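Local coordinates for protein thioredoxin (Thermosipho africanus, PDB 6MOS) that probably catalyses thiol-disulfide exchange, reducing disulfides in partner proteins through a redox-active cysteine pair of the thioredoxin type, at residues A[30-35]-A[46-51]; A[92-97]-A[104-109]. One frame throughout, in Å; residues are numbered along the deposited sequence.

Contact 1 (A[30-35]-A[46-51]); sequences IEYFKN and PKIQTI
Ile48, on helix 39-55, meets Ile30 and Tyr32 of strand 29-34 with its two gamma branches, and the whole contact is apolar. The aromatic part is a CH-pi interaction: the methyl CG2 of Ile48 sits over one face of the Tyr32 ring, 4.0 Å from its centroid and 17° off the ring normal. It is shifted toward the rim, where its nearest ring atom is Tyr32 CD1 at 3.8 Å. With CG of Tyr32 anti to its own nitrogen (chi1 -177°), the ring is sent from the strand toward the helix and this methyl.

The aliphatic part is a tip-to-tip meeting, Ile30 CG2 against Ile48 CG1 at 4.1 Å. A beta-branched residue suits this spot because one side chain can serve two neighbours at once. Ile30 and Tyr32, two apart on the strand, both point toward the helix, and Ile48 also touches Val103 of helix 100-115.

The polar bonds lie outside this interface. Tyr32 OH is hydrogen-bonded to the carbonyl of Cys41. Within the helix, Pro46 O accepts both Thr50 N and Thr50 OG1, the latter at 3.2 Å, from opposite faces of its carbonyl plane.

Tyrosine thus has a double role here: its ring takes part in the apolar layer of this beta-alpha-beta unit, while its hydroxyl ties that layer to the first turn of the helix, at the Cys38-Cys41 disulfide, probably the redox centre as in other thioredoxins.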
ATOM      1  N   ILE A  30       1.432   5.275  -2.600  1.00 24.41           N
ATOM      2  CA  ILE A  30       1.016   3.988  -2.058  1.00 19.25           C
ATOM      3  C   ILE A  30       1.385   2.905  -3.057  1.00 21.65           C
ATOM      4  O   ILE A  30       1.074   3.019  -4.246  1.00 24.85           O
ATOM      5  CB  ILE A  30      -0.492   3.956  -1.769  1.00 26.01           C
ATOM      6  CG1 ILE A  30      -0.850   5.038  -0.740  1.00 34.06           C
ATOM      7  CG2 ILE A  30      -0.922   2.538  -1.343  1.00 26.36           C
ATOM      8  CD1 ILE A  30      -2.342   5.223  -0.539  1.00 34.29           C
ATOM      9  N   GLU A  31       2.042   1.854  -2.575  1.00 22.48           N
ATOM     10  CA  GLU A  31       2.317   0.665  -3.371  1.00 18.46           C
ATOM     11  C   GLU A  31       1.508  -0.481  -2.782  1.00 22.24           C
ATOM     12  O   GLU A  31       1.628  -0.769  -1.589  1.00 24.35           O
ATOM     13  CB  GLU A  31       3.811   0.348  -3.391  1.00 16.58           C
ATOM     14  CG  GLU A  31       4.559   1.353  -4.317  1.00 21.44           C
ATOM     15  CD  GLU A  31       6.052   1.100  -4.456  1.00 26.76           C
ATOM     16  OE1 GLU A  31       6.593   0.291  -3.701  1.00 28.45           O
ATOM     17  OE2 GLU A  31       6.708   1.748  -5.326  1.00 28.36           O
ATOM     18  N   TYR A  32       0.672  -1.106  -3.611  1.00 17.61           N
ATOM     19  CA  TYR A  32      -0.250  -2.155  -3.179  1.00 20.30           C
ATOM     20  C   TYR A  32       0.160  -3.439  -3.885  1.00 21.88           C
ATOM     21  O   TYR A  32       0.046  -3.528  -5.107  1.00 22.45           O
ATOM     22  CB  TYR A  32      -1.683  -1.776  -3.531  1.00 21.73           C
ATOM     23  CG  TYR A  32      -2.714  -2.767  -3.058  1.00 21.69           C
ATOM     24  CD1 TYR A  32      -3.065  -2.826  -1.727  1.00 22.72           C
ATOM     25  CD2 TYR A  32      -3.345  -3.624  -3.950  1.00 20.16           C
ATOM     26  CE1 TYR A  32      -4.002  -3.739  -1.283  1.00 26.05           C
ATOM     27  CE2 TYR A  32      -4.293  -4.548  -3.516  1.00 28.44           C
ATOM     28  CZ  TYR A  32      -4.612  -4.595  -2.179  1.00 26.56           C
ATOM     29  OH  TYR A  32      -5.560  -5.497  -1.722  1.00 31.46           O
ATOM     30  N   PHE A  33       0.629  -4.426  -3.126  1.00 21.53           N
ATOM     31  CA  PHE A  33       1.111  -5.686  -3.686  1.00 20.29           C
ATOM     32  C   PHE A  33       0.023  -6.741  -3.566  1.00 25.49           C
ATOM     33  O   PHE A  33      -0.526  -6.950  -2.480  1.00 19.92           O
ATOM     34  CB  PHE A  33       2.386  -6.159  -2.987  1.00 18.74           C
ATOM     35  CG  PHE A  33       3.538  -5.190  -3.106  1.00 21.25           C
ATOM     36  CD1 PHE A  33       3.676  -4.141  -2.205  1.00 23.23           C
ATOM     37  CD2 PHE A  33       4.480  -5.334  -4.114  1.00 26.54           C
ATOM     38  CE1 PHE A  33       4.739  -3.243  -2.308  1.00 23.48           C
ATOM     39  CE2 PHE A  33       5.547  -4.442  -4.230  1.00 23.80           C
ATOM     40  CZ  PHE A  33       5.675  -3.397  -3.330  1.00 23.08           C
ATOM     41  N   LYS A  34      -0.289  -7.401  -4.680  1.00 21.33           N
ATOM     42  CA  LYS A  34      -1.418  -8.319  -4.707  1.00 27.36           C
ATOM     43  C   LYS A  34      -1.108  -9.473  -5.649  1.00 22.86           C
ATOM     44  O   LYS A  34      -0.096  -9.484  -6.350  1.00 21.90           O
ATOM     45  CB  LYS A  34      -2.710  -7.589  -5.127  1.00 25.25           C
ATOM     46  CG  LYS A  34      -2.651  -6.862  -6.497  1.00 27.72           C
ATOM     47  CD  LYS A  34      -2.993  -7.814  -7.662  1.00 26.32           C
ATOM     48  CE  LYS A  34      -3.046  -7.094  -9.002  1.00 30.89           C
ATOM     49  NZ  LYS A  34      -3.625  -8.006 -10.039  1.00 28.01           N
ATOM     50  N   ASN A  35      -1.993 -10.464  -5.646  1.00 22.93           N
ATOM     51  CA  ASN A  35      -2.107 -11.349  -6.791  1.00 26.66           C
ATOM     52  C   ASN A  35      -3.586 -11.620  -7.013  1.00 27.55           C
ATOM     53  O   ASN A  35      -4.437 -11.260  -6.191  1.00 28.10           O
ATOM     54  CB  ASN A  35      -1.258 -12.613  -6.618  1.00 23.93           C
ATOM     55  CG  ASN A  35      -1.803 -13.556  -5.591  1.00 24.76           C
ATOM     56  OD1 ASN A  35      -2.981 -13.902  -5.601  1.00 31.18           O
ATOM     57  ND2 ASN A  35      -0.932 -13.995  -4.698  1.00 26.99           N
ATOM     58  N   PRO A  46     -10.418  -1.972  -3.937  1.00 31.60           N
ATOM     59  CA  PRO A  46     -11.196  -0.740  -4.147  1.00 34.68           C
ATOM     60  C   PRO A  46     -11.130   0.215  -2.970  1.00 33.79           C
ATOM     61  O   PRO A  46     -11.177   1.436  -3.171  1.00 37.29           O
ATOM     62  CB  PRO A  46     -12.619  -1.259  -4.392  1.00 38.66           C
ATOM     63  CG  PRO A  46     -12.647  -2.596  -3.783  1.00 32.00           C
ATOM     64  CD  PRO A  46     -11.283  -3.165  -3.957  1.00 31.50           C
ATOM     65  N   LYS A  47     -11.004  -0.299  -1.747  1.00 33.23           N
ATOM     66  CA  LYS A  47     -10.843   0.579  -0.597  1.00 28.63           C
ATOM     67  C   LYS A  47      -9.538   1.351  -0.690  1.00 31.77           C
ATOM     68  O   LYS A  47      -9.513   2.573  -0.510  1.00 32.45           O
ATOM     69  CB  LYS A  47     -10.883  -0.230   0.698  1.00 29.76           C
ATOM     70  CG  LYS A  47     -12.074  -1.170   0.853  1.00 34.32           C
ATOM     71  CD  LYS A  47     -11.963  -1.930   2.172  1.00 39.51           C
ATOM     72  CE  LYS A  47     -13.074  -2.962   2.361  1.00 39.78           C
ATOM     73  NZ  LYS A  47     -14.377  -2.321   2.693  1.00 54.28           N
ATOM     74  N   ILE A  48      -8.434   0.647  -0.959  1.00 30.46           N
ATOM     75  CA  ILE A  48      -7.142   1.324  -0.977  1.00 33.59           C
ATOM     76  C   ILE A  48      -7.089   2.315  -2.130  1.00 35.15           C
ATOM     77  O   ILE A  48      -6.499   3.393  -2.001  1.00 30.39           O
ATOM     78  CB  ILE A  48      -5.986   0.301  -1.019  1.00 28.41           C
ATOM     79  CG1 ILE A  48      -4.644   0.991  -0.757  1.00 30.30           C
ATOM     80  CG2 ILE A  48      -5.930  -0.456  -2.334  1.00 31.97           C
ATOM     81  CD1 ILE A  48      -4.489   1.483   0.678  1.00 37.86           C
ATOM     82  N   GLN A  49      -7.741   1.997  -3.249  1.00 32.60           N
ATOM     83  CA  GLN A  49      -7.802   2.941  -4.361  1.00 35.52           C
ATOM     84  C   GLN A  49      -8.583   4.190  -3.982  1.00 37.84           C
ATOM     85  O   GLN A  49      -8.189   5.310  -4.331  1.00 42.12           O
ATOM     86  CB  GLN A  49      -8.431   2.266  -5.573  1.00 37.59           C
ATOM     87  CG  GLN A  49      -7.536   1.233  -6.198  1.00 40.25           C
ATOM     88  CD  GLN A  49      -8.065   0.738  -7.522  1.00 51.92           C
ATOM     89  OE1 GLN A  49      -7.303   0.554  -8.471  1.00 53.53           O
ATOM     90  NE2 GLN A  49      -9.377   0.516  -7.596  1.00 50.88           N
ATOM     91  N   THR A  50      -9.692   4.016  -3.267  1.00 35.11           N
ATOM     92  CA  THR A  50     -10.477   5.163  -2.838  1.00 37.34           C
ATOM     93  C   THR A  50      -9.696   6.016  -1.851  1.00 39.47           C
ATOM     94  O   THR A  50      -9.693   7.247  -1.958  1.00 40.13           O
ATOM     95  CB  THR A  50     -11.794   4.676  -2.238  1.00 45.73           C
ATOM     96  OG1 THR A  50     -12.653   4.225  -3.296  1.00 53.89           O
ATOM     97  CG2 THR A  50     -12.477   5.786  -1.449  1.00 47.40           C
ATOM     98  N   ILE A  51      -9.014   5.371  -0.899  1.00 37.16           N
ATOM     99  CA  ILE A  51      -8.142   6.084   0.035  1.00 35.83           C
ATOM    100  C   ILE A  51      -7.154   6.961  -0.723  1.00 36.64           C
ATOM    101  O   ILE A  51      -6.944   8.133  -0.381  1.00 40.39           O
ATOM    102  CB  ILE A  51      -7.408   5.081   0.944  1.00 31.58           C
ATOM    103  CG1 ILE A  51      -8.394   4.384   1.877  1.00 37.96           C
ATOM    104  CG2 ILE A  51      -6.314   5.767   1.748  1.00 36.59           C
ATOM    105  CD1 ILE A  51      -7.865   3.072   2.420  1.00 42.39           C
TER

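Contact 2 (A[92-97]-A[104-109]); sequences KRFARN and INTIER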
ATOM      1  N   LYS A  92       5.975   3.421   5.994  1.00 28.23           N
ATOM      2  CA  LYS A  92       5.339   2.362   6.767  1.00 28.40           C
ATOM      3  C   LYS A  92       4.972   1.220   5.836  1.00 27.94           C
ATOM      4  O   LYS A  92       4.502   1.453   4.719  1.00 28.02           O
ATOM      5  CB  LYS A  92       4.085   2.885   7.484  1.00 29.57           C
ATOM      6  CG  LYS A  92       3.550   1.961   8.569  1.00 35.61           C
ATOM      7  CD  LYS A  92       4.349   2.113   9.855  1.00 41.52           C
ATOM      8  CE  LYS A  92       3.528   1.667  11.052  1.00 45.33           C
ATOM      9  NZ  LYS A  92       2.964   0.297  10.848  1.00 57.49           N
ATOM     10  N   ARG A  93       5.197  -0.008   6.296  1.00 26.23           N
ATOM     11  CA  ARG A  93       4.819  -1.203   5.564  1.00 22.59           C
ATOM     12  C   ARG A  93       3.748  -1.943   6.356  1.00 30.30           C
ATOM     13  O   ARG A  93       3.821  -2.030   7.591  1.00 27.28           O
ATOM     14  CB  ARG A  93       6.045  -2.093   5.308  1.00 34.39           C
ATOM     15  CG  ARG A  93       5.766  -3.359   4.522  1.00 32.78           C
ATOM     16  CD  ARG A  93       7.034  -4.175   4.317  1.00 29.47           C
ATOM     17  NE  ARG A  93       8.032  -3.460   3.534  1.00 30.94           N
ATOM     18  CZ  ARG A  93       8.885  -4.055   2.700  1.00 31.11           C
ATOM     19  NH1 ARG A  93       8.844  -5.373   2.552  1.00 31.96           N
ATOM     20  NH2 ARG A  93       9.758  -3.335   2.009  1.00 28.94           N
ATOM     21  N   PHE A  94       2.730  -2.435   5.651  1.00 24.38           N
ATOM     22  CA  PHE A  94       1.672  -3.247   6.250  1.00 26.09           C
ATOM     23  C   PHE A  94       1.669  -4.609   5.572  1.00 27.32           C
ATOM     24  O   PHE A  94       1.469  -4.699   4.362  1.00 23.16           O
ATOM     25  CB  PHE A  94       0.300  -2.590   6.087  1.00 23.86           C
ATOM     26  CG  PHE A  94       0.214  -1.195   6.627  1.00 24.27           C
ATOM     27  CD1 PHE A  94       0.610  -0.109   5.858  1.00 30.18           C
ATOM     28  CD2 PHE A  94      -0.290  -0.957   7.897  1.00 33.68           C
ATOM     29  CE1 PHE A  94       0.519   1.187   6.353  1.00 29.51           C
ATOM     30  CE2 PHE A  94      -0.387   0.344   8.393  1.00 34.55           C
ATOM     31  CZ  PHE A  94       0.019   1.409   7.624  1.00 33.46           C
ATOM     32  N   ALA A  95       1.876  -5.671   6.343  1.00 30.48           N
ATOM     33  CA  ALA A  95       1.781  -7.011   5.780  1.00 21.82           C
ATOM     34  C   ALA A  95       1.317  -7.953   6.880  1.00 30.18           C
ATOM     35  O   ALA A  95       1.397  -7.627   8.068  1.00 37.20           O
ATOM     36  CB  ALA A  95       3.113  -7.484   5.202  1.00 26.14           C
ATOM     37  N   ARG A  96       0.807  -9.109   6.465  0.68 23.61           N
ATOM     38  CA  ARG A  96       0.434 -10.205   7.365  0.68 26.31           C
ATOM     39  C   ARG A  96      -0.824  -9.919   8.174  0.68 36.59           C
ATOM     40  O   ARG A  96      -1.842 -10.594   7.989  0.68 43.73           O
ATOM     41  CB  ARG A  96       1.589 -10.553   8.312  0.68 29.67           C
ATOM     42  CG  ARG A  96       2.695 -11.369   7.663  0.68 34.71           C
ATOM     43  CD  ARG A  96       3.873 -11.578   8.600  0.68 33.47           C
ATOM     44  NE  ARG A  96       4.962 -12.308   7.949  0.68 54.57           N
ATOM     45  CZ  ARG A  96       5.873 -11.748   7.156  0.68 57.61           C
ATOM     46  NH1 ARG A  96       5.831 -10.442   6.903  0.68 51.29           N
ATOM     47  NH2 ARG A  96       6.828 -12.495   6.608  0.68 54.86           N
ATOM     48  N   ASN A  97      -0.775  -8.950   9.089  0.70 32.84           N
ATOM     49  CA  ASN A  97      -1.927  -8.679   9.956  0.70 37.30           C
ATOM     50  C   ASN A  97      -2.104  -7.170  10.093  0.70 39.22           C
ATOM     51  O   ASN A  97      -1.397  -6.521  10.873  0.70 41.21           O
ATOM     52  CB  ASN A  97      -1.777  -9.340  11.321  0.70 39.77           C
ATOM     53  CG  ASN A  97      -3.113  -9.778  11.904  0.70 40.36           C
ATOM     54  OD1 ASN A  97      -4.116  -9.878  11.192  0.70 37.06           O
ATOM     55  ND2 ASN A  97      -3.134 -10.040  13.206  0.70 45.08           N
ATOM     56  N   ILE A 104      -5.239   4.136   6.670  1.00 29.72           N
ATOM     57  CA  ILE A 104      -5.765   5.498   6.672  1.00 30.07           C
ATOM     58  C   ILE A 104      -5.163   6.294   7.817  1.00 27.84           C
ATOM     59  O   ILE A 104      -4.772   7.460   7.651  1.00 30.21           O
ATOM     60  CB  ILE A 104      -7.302   5.486   6.742  1.00 35.15           C
ATOM     61  CG1 ILE A 104      -7.883   4.849   5.480  1.00 32.42           C
ATOM     62  CG2 ILE A 104      -7.832   6.912   6.907  1.00 34.97           C
ATOM     63  CD1 ILE A 104      -9.362   4.532   5.577  1.00 35.81           C
ATOM     64  N   ASN A 105      -5.073   5.676   8.999  1.00 29.78           N
ATOM     65  CA  ASN A 105      -4.559   6.385  10.163  1.00 32.81           C
ATOM     66  C   ASN A 105      -3.113   6.818   9.955  1.00 37.53           C
ATOM     67  O   ASN A 105      -2.731   7.927  10.344  1.00 30.19           O
ATOM     68  CB  ASN A 105      -4.688   5.507  11.402  1.00 42.94           C
ATOM     69  CG  ASN A 105      -4.830   6.316  12.660  1.00 57.86           C
ATOM     70  OD1 ASN A 105      -3.931   6.329  13.505  1.00 56.87           O
ATOM     71  ND2 ASN A 105      -5.957   7.014  12.791  1.00 58.76           N
ATOM     72  N   THR A 106      -2.294   5.960   9.336  1.00 28.17           N
ATOM     73  CA  THR A 106      -0.898   6.317   9.099  1.00 29.47           C
ATOM     74  C   THR A 106      -0.792   7.452   8.092  1.00 27.17           C
ATOM     75  O   THR A 106       0.015   8.375   8.271  1.00 28.61           O
ATOM     76  CB  THR A 106      -0.108   5.094   8.620  1.00 31.97           C
ATOM     77  OG1 THR A 106      -0.077   4.104   9.656  1.00 35.21           O
ATOM     78  CG2 THR A 106       1.318   5.473   8.256  1.00 32.23           C
ATOM     79  N   ILE A 107      -1.603   7.403   7.031  1.00 27.21           N
ATOM     80  CA  ILE A 107      -1.581   8.471   6.038  1.00 28.03           C
ATOM     81  C   ILE A 107      -1.983   9.793   6.679  1.00 32.95           C
ATOM     82  O   ILE A 107      -1.351  10.830   6.447  1.00 31.45           O
ATOM     83  CB  ILE A 107      -2.486   8.111   4.843  1.00 29.20           C
ATOM     84  CG1 ILE A 107      -1.960   6.863   4.143  1.00 28.44           C
ATOM     85  CG2 ILE A 107      -2.577   9.265   3.865  1.00 35.38           C
ATOM     86  CD1 ILE A 107      -2.734   6.476   2.881  1.00 33.02           C
ATOM     87  N   GLU A 108      -3.012   9.770   7.532  1.00 29.63           N
ATOM     88  CA  GLU A 108      -3.457  11.009   8.164  1.00 28.96           C
ATOM     89  C   GLU A 108      -2.415  11.547   9.136  1.00 25.77           C
ATOM     90  O   GLU A 108      -2.103  12.748   9.114  1.00 33.70           O
ATOM     91  CB  GLU A 108      -4.798  10.790   8.864  1.00 32.41           C
ATOM     92  CG  GLU A 108      -5.956  10.857   7.892  1.00 38.54           C
ATOM     93  CD  GLU A 108      -7.312  10.840   8.565  1.00 49.44           C
ATOM     94  OE1 GLU A 108      -7.410  10.327   9.700  1.00 56.46           O
ATOM     95  OE2 GLU A 108      -8.280  11.344   7.952  1.00 57.67           O
ATOM     96  N   ARG A 109      -1.846  10.680   9.975  1.00 26.06           N
ATOM     97  CA  ARG A 109      -0.822  11.132  10.913  1.00 31.32           C
ATOM     98  C   ARG A 109       0.389  11.690  10.183  1.00 28.43           C
ATOM     99  O   ARG A 109       0.941  12.724  10.583  1.00 30.43           O
ATOM    100  CB  ARG A 109      -0.400   9.990  11.838  1.00 35.40           C
ATOM    101  CG  ARG A 109      -1.474   9.509  12.805  1.00 39.95           C
ATOM    102  CD  ARG A 109      -0.856   8.927  14.070  1.00 41.73           C
ATOM    103  NE  ARG A 109       0.366   8.177  13.793  1.00 54.17           N
ATOM    104  CZ  ARG A 109       0.395   6.902  13.415  1.00 50.11           C
ATOM    105  NH1 ARG A 109      -0.738   6.231  13.260  1.00 50.92           N
ATOM    106  NH2 ARG A 109       1.559   6.302  13.184  1.00 53.13           N
TER
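Thr106 and Phe94 are brought together by matching first torsions: OG1 of Thr106 (chi1 -64°) and CG of Phe94 (chi1 -56°) each stand anti to their own carbonyl carbon, and the two side chains approach from opposite directions. The phenyl group offers its edge. Thr106 OG1 lies 3.4 Å from Phe94 CZ, near the ring plane, and Thr106 CB is in that plane, 3.8 Å from the same carbon.

The methyl of Thr106 takes the other neighbour. Its CG2 packs against the aliphatic start of Lys92, 3.9 Å from CB, the two side chains crossing at about a right angle. Lysine suits this exposed margin, since its first methylenes pack on the methyl while the bent chain ends in a charged amino group.

Within the helix, Arg109 NH1 donates to Asn105 OD1 at 3.2 Å, with the oxygen in the guanidinium plane.

Thr106 OG1 is also hydrogen-bonded to the carbonyl of Glu102, one turn earlier, which lets a buried hydroxyl sit among carbon neighbours. With an alanine here, loss of both gamma branches would probably open a gap beside the phenyl edge and leave the Glu102 carbonyl without this hydroxyl and the Lys92 methylenes without their methyl.

Edge strand 89-95 and helix 100-115 are joined by van der Waals contacts, and threonine fits because its hydroxyl, satisfied by Glu102, can still lie at the Phe94 edge while its methyl meets Lys92.

How the contacts relate
Contact 1 closes before contact 2 opens along the chain, and their centres lie 12 Å apart. Both rest on the same mixed sheet, ordered 58-63, 29-34, 81-86, 89-95: contact 1 uses an inner strand, contact 2 an outermost one, and strand 81-86 runs between them. Helices 39-55 and 100-115 pack side by side over these strands. Isoleucines bridge the two sites: Ile51 CD1 reaches Ile104 CG1 at 3.5 Å, and Ile30 CD1 reaches Ile107 CD1 at 3.7 Å. Together they form one continuous hydrophobic layer of the thioredoxin fold, linking the helix at whose start the cysteine pair lies to the C-terminal helix and the far sheet edge.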